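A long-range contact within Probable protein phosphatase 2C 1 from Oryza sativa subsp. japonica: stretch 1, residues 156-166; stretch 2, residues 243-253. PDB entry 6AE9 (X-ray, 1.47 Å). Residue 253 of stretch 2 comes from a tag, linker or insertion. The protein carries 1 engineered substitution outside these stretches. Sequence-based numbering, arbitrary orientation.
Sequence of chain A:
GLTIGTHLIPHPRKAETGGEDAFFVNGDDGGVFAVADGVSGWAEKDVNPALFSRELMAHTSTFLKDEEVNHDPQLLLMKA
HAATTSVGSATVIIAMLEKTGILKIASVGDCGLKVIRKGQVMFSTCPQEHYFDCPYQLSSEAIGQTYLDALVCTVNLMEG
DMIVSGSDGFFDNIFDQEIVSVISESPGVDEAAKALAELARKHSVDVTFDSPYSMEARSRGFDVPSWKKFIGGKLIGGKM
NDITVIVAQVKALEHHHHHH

Stretch 1 156-166: NLMEGDMIVSG
Stretch 2 (243-253) ITVIVAQVKAL

Strands 162-166 and 243-250 lie side by side and antiparallel (160° between their N-to-C directions, axes 4.6 Å apart at closest), with extended backbones and Met162 opposite Gln249, Val164 opposite Val247, and Gly166 opposite Val245. Ahead of the strand, Leu157 (m, t) sets CD1 3.7 Å from Val250 CG2, an apolar contact. Met158 to Asp161 form a type II turn, closed by Asp161 N to Met158 O (3.0 Å); Asp161 OD2 also accepts from Met158 N (2.8 Å). Glu159 (m, t, chi3 -4°) has a sideways CA-to-CB bond, but its end comes nearer, and OE2 accepts from N of the tag residue Leu253 (2.9 Å). Gly160, at phi 94°, psi -18°, where a CB would jam against the preceding carbonyl, donates N to Val250 O (3.0 Å), while Asp161 O accepts from Val250 N (3.0 Å). Met162 (m, m, m) curls its thioether, placing CE 3.4 Å from Val247 CG1 and SD 3.6 Å from Gln249 CG. Ile163 N donates to Ala248 O (2.7 Å) and Ala248 N to Ile163 O (2.9 Å); their CB atoms pack at 4.1 Å. Val164 and Val247, both t, share the Met162 face. Ser165 N donates to Ile246 O (2.9 Å) and Ile246 N to Ser165 O (2.8 Å). Gly166, the last residue of the stretch, faces Val245 in a non-hydrogen-bonded pair; its CA lies 3.1 Å from Thr244 O, where a CB would clash.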

# COMPACT_ATOMS: atom_id res chain seq x y z
N ASN A 156 -3.83 -11.93 2.67
CA ASN A 156 -4.80 -12.94 3.06
C ASN A 156 -6.19 -12.33 3.11
O ASN A 156 -6.40 -11.33 3.81
CB ASN A 156 -4.46 -13.51 4.44
CG ASN A 156 -3.22 -14.39 4.42
OD1 ASN A 156 -2.50 -14.47 3.43
ND2 ASN A 156 -2.98 -15.06 5.54
N LEU A 157 -7.12 -12.93 2.39
CA LEU A 157 -8.46 -12.39 2.25
C LEU A 157 -9.47 -13.20 3.05
O LEU A 157 -9.23 -14.36 3.42
CB LEU A 157 -8.87 -12.32 0.77
CG LEU A 157 -7.93 -11.47 -0.10
CD1 LEU A 157 -8.54 -11.25 -1.47
CD2 LEU A 157 -7.61 -10.15 0.59
N MET A 158 -10.61 -12.58 3.29
CA MET A 158 -11.71 -13.21 4.01
C MET A 158 -12.96 -13.10 3.15
O MET A 158 -13.07 -12.22 2.29
CB MET A 158 -11.97 -12.51 5.35
CG MET A 158 -10.71 -12.06 6.07
SD MET A 158 -11.05 -11.44 7.73
CE MET A 158 -11.47 -12.97 8.56
N GLU A 159 -13.91 -13.99 3.39
CA GLU A 159 -15.17 -13.94 2.67
C GLU A 159 -15.80 -12.56 2.81
O GLU A 159 -15.80 -11.96 3.89
CB GLU A 159 -16.11 -15.03 3.18
CG GLU A 159 -15.67 -16.42 2.75
CD GLU A 159 -16.65 -17.51 3.11
OE1 GLU A 159 -17.66 -17.21 3.77
OE2 GLU A 159 -16.40 -18.67 2.72
N GLY A 160 -16.29 -12.03 1.69
CA GLY A 160 -16.88 -10.71 1.66
C GLY A 160 -15.94 -9.60 1.26
O GLY A 160 -16.40 -8.52 0.88
N ASP A 161 -14.63 -9.83 1.34
CA ASP A 161 -13.67 -8.82 0.89
C ASP A 161 -13.95 -8.45 -0.56
O ASP A 161 -14.34 -9.29 -1.37
CB ASP A 161 -12.25 -9.39 0.99
CG ASP A 161 -11.67 -9.35 2.40
OD1 ASP A 161 -12.28 -8.79 3.34
OD2 ASP A 161 -10.55 -9.88 2.55
N MET A 162 -13.74 -7.18 -0.88
CA MET A 162 -13.93 -6.67 -2.23
C MET A 162 -12.59 -6.24 -2.81
O MET A 162 -11.90 -5.39 -2.23
CB MET A 162 -14.91 -5.49 -2.23
CG MET A 162 -16.31 -5.84 -1.72
SD MET A 162 -17.17 -7.02 -2.77
CE MET A 162 -17.13 -6.16 -4.31
N ILE A 163 -12.22 -6.82 -3.94
CA ILE A 163 -11.00 -6.45 -4.65
C ILE A 163 -11.39 -5.51 -5.79
O ILE A 163 -12.31 -5.79 -6.55
CB ILE A 163 -10.30 -7.69 -5.22
CG1 ILE A 163 -10.04 -8.73 -4.14
CG2 ILE A 163 -9.00 -7.30 -5.88
CD1 ILE A 163 -9.67 -10.10 -4.70
N VAL A 164 -10.68 -4.38 -5.89
CA VAL A 164 -10.87 -3.42 -6.97
C VAL A 164 -9.53 -3.24 -7.66
O VAL A 164 -8.55 -2.83 -7.02
CB VAL A 164 -11.40 -2.07 -6.46
CG1 VAL A 164 -11.52 -1.06 -7.61
CG2 VAL A 164 -12.76 -2.25 -5.78
N SER A 165 -9.46 -3.56 -8.94
CA SER A 165 -8.21 -3.49 -9.68
C SER A 165 -8.46 -2.82 -11.02
O SER A 165 -9.60 -2.74 -11.48
CB SER A 165 -7.62 -4.90 -9.87
OG SER A 165 -6.32 -4.86 -10.44
N GLY A 166 -7.41 -2.32 -11.64
CA GLY A 166 -7.59 -1.64 -12.90
C GLY A 166 -6.32 -0.94 -13.34
O GLY A 166 -5.26 -1.06 -12.72
N ILE A 243 -9.86 3.42 -19.39
CA ILE A 243 -10.24 3.05 -18.03
C ILE A 243 -10.66 1.58 -18.02
O ILE A 243 -11.54 1.18 -18.79
CB ILE A 243 -11.38 3.95 -17.51
CG1 ILE A 243 -10.86 5.36 -17.30
CG2 ILE A 243 -11.96 3.38 -16.21
CD1 ILE A 243 -11.94 6.41 -17.15
N THR A 244 -10.02 0.80 -17.16
CA THR A 244 -10.37 -0.61 -16.96
C THR A 244 -10.60 -0.82 -15.48
O THR A 244 -9.77 -0.41 -14.66
CB THR A 244 -9.24 -1.53 -17.44
OG1 THR A 244 -9.06 -1.35 -18.85
CG2 THR A 244 -9.58 -2.99 -17.17
N VAL A 245 -11.74 -1.42 -15.13
CA VAL A 245 -12.10 -1.71 -13.75
C VAL A 245 -12.46 -3.19 -13.62
O VAL A 245 -13.30 -3.70 -14.37
CB VAL A 245 -13.27 -0.84 -13.26
CG1 VAL A 245 -13.65 -1.21 -11.84
CG2 VAL A 245 -12.89 0.62 -13.36
N ILE A 246 -11.85 -3.86 -12.65
CA ILE A 246 -12.22 -5.22 -12.25
C ILE A 246 -12.65 -5.16 -10.80
O ILE A 246 -11.93 -4.61 -9.96
CB ILE A 246 -11.04 -6.19 -12.42
CG1 ILE A 246 -10.52 -6.16 -13.86
CG2 ILE A 246 -11.44 -7.60 -12.03
CD1 ILE A 246 -9.57 -7.28 -14.19
N VAL A 247 -13.83 -5.70 -10.50
CA VAL A 247 -14.31 -5.83 -9.13
C VAL A 247 -14.53 -7.31 -8.85
O VAL A 247 -15.22 -7.99 -9.63
CB VAL A 247 -15.60 -5.04 -8.89
CG1 VAL A 247 -16.08 -5.24 -7.46
CG2 VAL A 247 -15.38 -3.56 -9.17
N ALA A 248 -13.94 -7.82 -7.77
CA ALA A 248 -14.04 -9.23 -7.43
C ALA A 248 -14.40 -9.37 -5.96
O ALA A 248 -13.76 -8.75 -5.10
CB ALA A 248 -12.72 -9.95 -7.69
N GLN A 249 -15.41 -10.19 -5.67
CA GLN A 249 -15.88 -10.43 -4.32
C GLN A 249 -15.44 -11.83 -3.89
O GLN A 249 -15.63 -12.79 -4.64
CB GLN A 249 -17.40 -10.34 -4.28
CG GLN A 249 -18.02 -10.52 -2.91
CD GLN A 249 -19.53 -10.45 -2.96
OE1 GLN A 249 -20.15 -10.80 -3.96
NE2 GLN A 249 -20.13 -9.98 -1.87
N VAL A 250 -14.84 -11.93 -2.71
CA VAL A 250 -14.33 -13.20 -2.21
C VAL A 250 -15.48 -14.05 -1.67
O VAL A 250 -16.27 -13.59 -0.84
CB VAL A 250 -13.26 -12.96 -1.12
CG1 VAL A 250 -12.75 -14.28 -0.58
CG2 VAL A 250 -12.11 -12.14 -1.68
N LYS A 251 -15.54 -15.30 -2.12
CA LYS A 251 -16.59 -16.23 -1.71
C LYS A 251 -16.02 -17.61 -1.45
O LYS A 251 -14.96 -17.98 -1.97
CB LYS A 251 -17.68 -16.34 -2.79
CG LYS A 251 -17.21 -17.06 -4.04
CD LYS A 251 -18.29 -17.11 -5.11
CE LYS A 251 -17.72 -17.56 -6.45
NZ LYS A 251 -18.72 -17.44 -7.55
N ALA A 252 -16.73 -18.38 -0.63
CA ALA A 252 -16.59 -19.83 -0.51
C ALA A 252 -15.15 -20.27 -0.27
O ALA A 252 -14.59 -21.09 -1.00
CB ALA A 252 -17.21 -20.55 -1.72
N LEU A 253 -14.55 -19.74 0.79
CA LEU A 253 -13.17 -20.11 1.12
C LEU A 253 -13.13 -21.44 1.86
O LEU A 253 -14.03 -21.76 2.64
CB LEU A 253 -12.51 -19.02 1.96
CG LEU A 253 -12.23 -17.71 1.22
CD1 LEU A 253 -11.40 -16.77 2.08
CD2 LEU A 253 -11.55 -17.98 -0.12
O HOH W 1 -18.96 -8.81 -0.13